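Local coordinates for Slr1438 protein (Synechocystis sp., PDB 3K25) that is of uncertain function but probably binds carbohydrate and may act as an isomerase of the aldose 1-epimerase type, at residues Gln78-Ala82 against Ala125-Ala129; Phe159-Phe163 against Glu235-Thr239. Residues are numbered along the deposited sequence.

In the fold
Both interactions belong to one aldose 1-epimerase-type chain, with a beta-sandwich of the galactose mutarotase-like fold, and follow one another in series: interaction 1 closes at Ala129 before interaction 2 opens at Phe159. Their centres lie 19 Å apart, yet their nearest atoms come within about 4 Å without touching. Interaction 1 is peripheral, 22 Å from the centre of the chain, and joins the hairpin 78-87 to the loop leading into strand 130-139. Interaction 2, at 10 Å, is buried between the two large sheets. Strand 157-168 connects them: Met157 and Pro158 receive Phe128 of interaction 1, and the same strand continues into Phe159-Phe163. The strand thus links the peripheral contact to the one in the core.

Interaction 1: Gln78-Ala82 against Ala125-Ala129; sequences QFNHA and AFPFA
Gln78-His81 run extended (phi/psi -151°/144° at Phe79, -145°/123° at His81), and Ala82 then turns with phi/psi 51°/55°. Phe79 (chi1 p) and His81 (chi1 t), on the same side of the strand, point at the irregular loop Ala125-Ala129. No hydrogen bond crosses, and the nearest CA atoms, of His81 and Pro127, stand 8.6 Å apart, so side chains fill the gap. Along the loop, Ala125 offers its carbonyl: Ala125 O lies at the edge of the Phe79 ring, 3.6 Å from Phe79 CE1. Phe126 (chi1 t) brings CD1 to 4.1 Å from Phe79 CZ. Pro127 centres an inverse gamma turn, closed by a 2.7 Å hydrogen bond from Phe128 N to Phe126 O; Pro127 CG approaches His81 CD2 at 4.1 Å. After the turn, Phe128 (chi1 m) leaves the backbone sideways and its ring end comes to His81, making an edge-to-face aromatic pair with its edge on the His81 face: centroids are 5.0 Å apart, planes at 57°, and Phe128 CZ is 3.6 Å from His81 NE2. Around this aromatic cluster, Tyr86 of the partner strand 84-87 touches both His81 and Pro127, helix 262-265 borders Phe79 through Leu263, and Met157 at the start of strand 157-168 receives Phe126 and Phe128.

Interaction 2: Phe159-Phe163 against Glu235-Thr239; sequences FSLGF and ELYQT
This is a buried, mainly apolar contact in which strand 157-168 meets the loop that carries the chain from strand 227-233 of one large sheet to strand 239-245 of the other. Phe159-Phe163 is extended throughout; Leu161 points toward the loop, while Phe159 and Phe163 leave the strand sideways and bring the ends of their rings to it. Across from it, Leu236 turns (phi/psi -68°/-25°) and Tyr237 returns to an extended conformation (-96°/116°). Leu236 (chi1 t, chi2 p) faces both Phe159 and Leu161: Leu236 CD1 is 4.0 Å from Phe159 CZ and Leu236 CD2 4.4 Å from Leu161 CD2. Tyr237 (chi1 m) reaches past the backbone of the strand, so that Leu161 O sits at its ring edge, 3.4 Å from Tyr237 CE2. Tyr237 OH comes 3.5 Å from Leu161 CD2 and 3.3 Å from Phe163 CE2, at the edge of the Phe163 ring. No hydrogen bond joins the two segments; the hydroxyl is hydrogen-bonded to Gln147 of strand 142-151. Val282 of strand 276-287 also touches Phe163 and Tyr237. Just beyond, Gln238 and Thr239 form a classic beta bulge opposite strand 250-256. A connection between two sheets that tucks its apolar side chains against a core strand is in keeping with the galactose mutarotase-like beta-sandwich.

Interaction 1: Gln78-Ala82 against Ala125-Ala129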
# COMPACT_ATOMS: atom_id res chain seq x y z
N GLN A 78 4.09 -20.20 5.14
CA GLN A 78 4.92 -20.78 4.10
C GLN A 78 4.17 -21.23 2.85
O GLN A 78 2.93 -21.31 2.83
CB GLN A 78 5.72 -21.95 4.64
CG GLN A 78 4.93 -23.22 4.81
CD GLN A 78 5.78 -24.35 5.32
OE1 GLN A 78 6.44 -24.22 6.35
NE2 GLN A 78 5.78 -25.46 4.60
N PHE A 79 4.95 -21.51 1.81
CA PHE A 79 4.44 -22.00 0.53
C PHE A 79 5.54 -22.84 -0.09
O PHE A 79 6.73 -22.55 0.07
CB PHE A 79 4.09 -20.84 -0.42
CG PHE A 79 5.28 -20.13 -0.98
CD1 PHE A 79 6.03 -19.26 -0.19
CD2 PHE A 79 5.65 -20.32 -2.31
CE1 PHE A 79 7.12 -18.59 -0.71
CE2 PHE A 79 6.75 -19.65 -2.85
CZ PHE A 79 7.49 -18.78 -2.05
N ASN A 80 5.13 -23.90 -0.77
CA ASN A 80 6.08 -24.78 -1.41
C ASN A 80 6.23 -24.39 -2.86
O ASN A 80 5.27 -23.95 -3.49
CB ASN A 80 5.60 -26.23 -1.33
CG ASN A 80 5.74 -26.82 0.07
OD1 ASN A 80 5.91 -26.09 1.05
ND2 ASN A 80 5.67 -28.15 0.16
N HIS A 81 7.45 -24.51 -3.37
CA HIS A 81 7.71 -24.22 -4.78
C HIS A 81 8.76 -25.20 -5.25
O HIS A 81 9.85 -25.28 -4.68
CB HIS A 81 8.22 -22.80 -4.99
CG HIS A 81 8.65 -22.53 -6.40
ND1 HIS A 81 7.76 -22.49 -7.46
CD2 HIS A 81 9.88 -22.36 -6.95
CE1 HIS A 81 8.42 -22.30 -8.59
NE2 HIS A 81 9.71 -22.22 -8.30
N ALA A 82 8.43 -25.95 -6.29
CA ALA A 82 9.36 -26.93 -6.84
C ALA A 82 9.90 -27.84 -5.73
O ALA A 82 11.11 -27.96 -5.55
CB ALA A 82 10.51 -26.23 -7.55
N ALA A 125 13.71 -16.59 0.94
CA ALA A 125 12.29 -16.65 1.30
C ALA A 125 11.39 -16.58 0.06
O ALA A 125 10.18 -16.84 0.14
CB ALA A 125 11.95 -15.50 2.25
N PHE A 126 12.00 -16.24 -1.07
CA PHE A 126 11.28 -16.08 -2.33
C PHE A 126 12.34 -16.23 -3.43
O PHE A 126 12.97 -15.26 -3.85
CB PHE A 126 10.68 -14.67 -2.36
CG PHE A 126 9.76 -14.42 -3.52
CD1 PHE A 126 8.59 -15.16 -3.68
CD2 PHE A 126 10.07 -13.42 -4.46
CE1 PHE A 126 7.72 -14.91 -4.76
CE2 PHE A 126 9.22 -13.17 -5.55
CZ PHE A 126 8.05 -13.92 -5.70
N PRO A 127 12.54 -17.48 -3.92
CA PRO A 127 13.51 -17.84 -4.96
C PRO A 127 13.31 -17.27 -6.36
O PRO A 127 13.30 -18.01 -7.34
CB PRO A 127 13.44 -19.36 -4.96
CG PRO A 127 11.98 -19.60 -4.75
CD PRO A 127 11.65 -18.63 -3.63
N PHE A 128 13.15 -15.95 -6.47
CA PHE A 128 12.98 -15.33 -7.78
C PHE A 128 13.77 -14.03 -7.87
O PHE A 128 13.71 -13.20 -6.97
CB PHE A 128 11.50 -15.07 -8.06
CG PHE A 128 10.66 -16.31 -8.00
CD1 PHE A 128 10.56 -17.15 -9.11
CD2 PHE A 128 9.98 -16.65 -6.84
CE1 PHE A 128 9.80 -18.31 -9.06
CE2 PHE A 128 9.21 -17.80 -6.78
CZ PHE A 128 9.11 -18.65 -7.90
N ALA A 129 14.52 -13.88 -8.96
CA ALA A 129 15.35 -12.70 -9.17
C ALA A 129 14.52 -11.48 -9.58
O ALA A 129 14.63 -10.98 -10.71
CB ALA A 129 16.39 -13.00 -10.25

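Interaction 2: Phe159-Phe163 against Glu235-Thr239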
# COMPACT_ATOMS: atom_id res chain seq x y z
N PHE A 159 3.55 -13.89 -8.04
CA PHE A 159 3.62 -12.82 -7.05
C PHE A 159 2.30 -12.11 -6.82
O PHE A 159 1.33 -12.27 -7.56
CB PHE A 159 4.67 -11.78 -7.47
CG PHE A 159 4.15 -10.78 -8.46
CD1 PHE A 159 4.10 -11.09 -9.82
CD2 PHE A 159 3.62 -9.55 -8.02
CE1 PHE A 159 3.54 -10.19 -10.74
CE2 PHE A 159 3.05 -8.65 -8.93
CZ PHE A 159 3.01 -8.97 -10.30
N SER A 160 2.30 -11.31 -5.77
CA SER A 160 1.16 -10.49 -5.40
C SER A 160 1.75 -9.14 -5.03
O SER A 160 2.85 -9.06 -4.46
CB SER A 160 0.41 -11.08 -4.21
OG SER A 160 -0.74 -11.77 -4.64
N LEU A 161 1.04 -8.08 -5.38
CA LEU A 161 1.48 -6.73 -5.08
C LEU A 161 0.30 -5.93 -4.53
O LEU A 161 -0.80 -6.00 -5.06
CB LEU A 161 2.04 -6.05 -6.34
CG LEU A 161 2.44 -4.58 -6.13
CD1 LEU A 161 3.37 -4.46 -4.91
CD2 LEU A 161 3.11 -4.04 -7.38
N GLY A 162 0.54 -5.18 -3.46
CA GLY A 162 -0.53 -4.39 -2.89
C GLY A 162 -0.08 -3.09 -2.25
O GLY A 162 1.07 -2.93 -1.84
N PHE A 163 -1.01 -2.14 -2.17
CA PHE A 163 -0.72 -0.86 -1.55
C PHE A 163 -1.70 -0.76 -0.41
O PHE A 163 -2.89 -1.06 -0.56
CB PHE A 163 -0.89 0.28 -2.57
CG PHE A 163 0.20 0.31 -3.62
CD1 PHE A 163 1.36 1.04 -3.41
CD2 PHE A 163 0.09 -0.45 -4.78
CE1 PHE A 163 2.40 1.03 -4.36
CE2 PHE A 163 1.12 -0.48 -5.73
CZ PHE A 163 2.28 0.26 -5.51
N GLU A 235 -5.37 -2.87 -14.32
CA GLU A 235 -5.94 -4.21 -14.20
C GLU A 235 -5.21 -5.28 -13.39
O GLU A 235 -5.74 -6.38 -13.21
CB GLU A 235 -6.27 -4.76 -15.59
CG GLU A 235 -5.10 -4.93 -16.52
CD GLU A 235 -5.56 -5.25 -17.94
OE1 GLU A 235 -4.70 -5.37 -18.84
OE2 GLU A 235 -6.79 -5.36 -18.16
N LEU A 236 -4.01 -4.99 -12.91
CA LEU A 236 -3.27 -5.96 -12.10
C LEU A 236 -4.01 -6.14 -10.76
O LEU A 236 -3.90 -7.19 -10.12
CB LEU A 236 -1.85 -5.46 -11.82
CG LEU A 236 -1.02 -6.25 -10.79
CD1 LEU A 236 -0.62 -7.59 -11.39
CD2 LEU A 236 0.22 -5.46 -10.35
N TYR A 237 -4.77 -5.12 -10.36
CA TYR A 237 -5.47 -5.18 -9.09
C TYR A 237 -6.91 -5.63 -9.21
O TYR A 237 -7.74 -4.93 -9.80
CB TYR A 237 -5.38 -3.81 -8.41
CG TYR A 237 -3.95 -3.37 -8.31
CD1 TYR A 237 -3.36 -2.60 -9.32
CD2 TYR A 237 -3.15 -3.79 -7.24
CE1 TYR A 237 -1.99 -2.27 -9.27
CE2 TYR A 237 -1.79 -3.47 -7.18
CZ TYR A 237 -1.22 -2.71 -8.20
OH TYR A 237 0.13 -2.42 -8.15
N GLN A 238 -7.20 -6.78 -8.61
CA GLN A 238 -8.54 -7.37 -8.66
C GLN A 238 -9.25 -7.44 -7.33
O GLN A 238 -10.43 -7.80 -7.28
CB GLN A 238 -8.42 -8.76 -9.28
CG GLN A 238 -7.62 -8.73 -10.56
CD GLN A 238 -7.08 -10.09 -10.94
OE1 GLN A 238 -7.83 -10.96 -11.39
NE2 GLN A 238 -5.78 -10.29 -10.73
N THR A 239 -8.55 -7.09 -6.26
CA THR A 239 -9.12 -7.13 -4.91
C THR A 239 -9.04 -5.81 -4.16
O THR A 239 -8.06 -5.07 -4.27
CB THR A 239 -8.45 -8.22 -4.05
OG1 THR A 239 -8.98 -9.51 -4.41
CG2 THR A 239 -8.69 -7.97 -2.57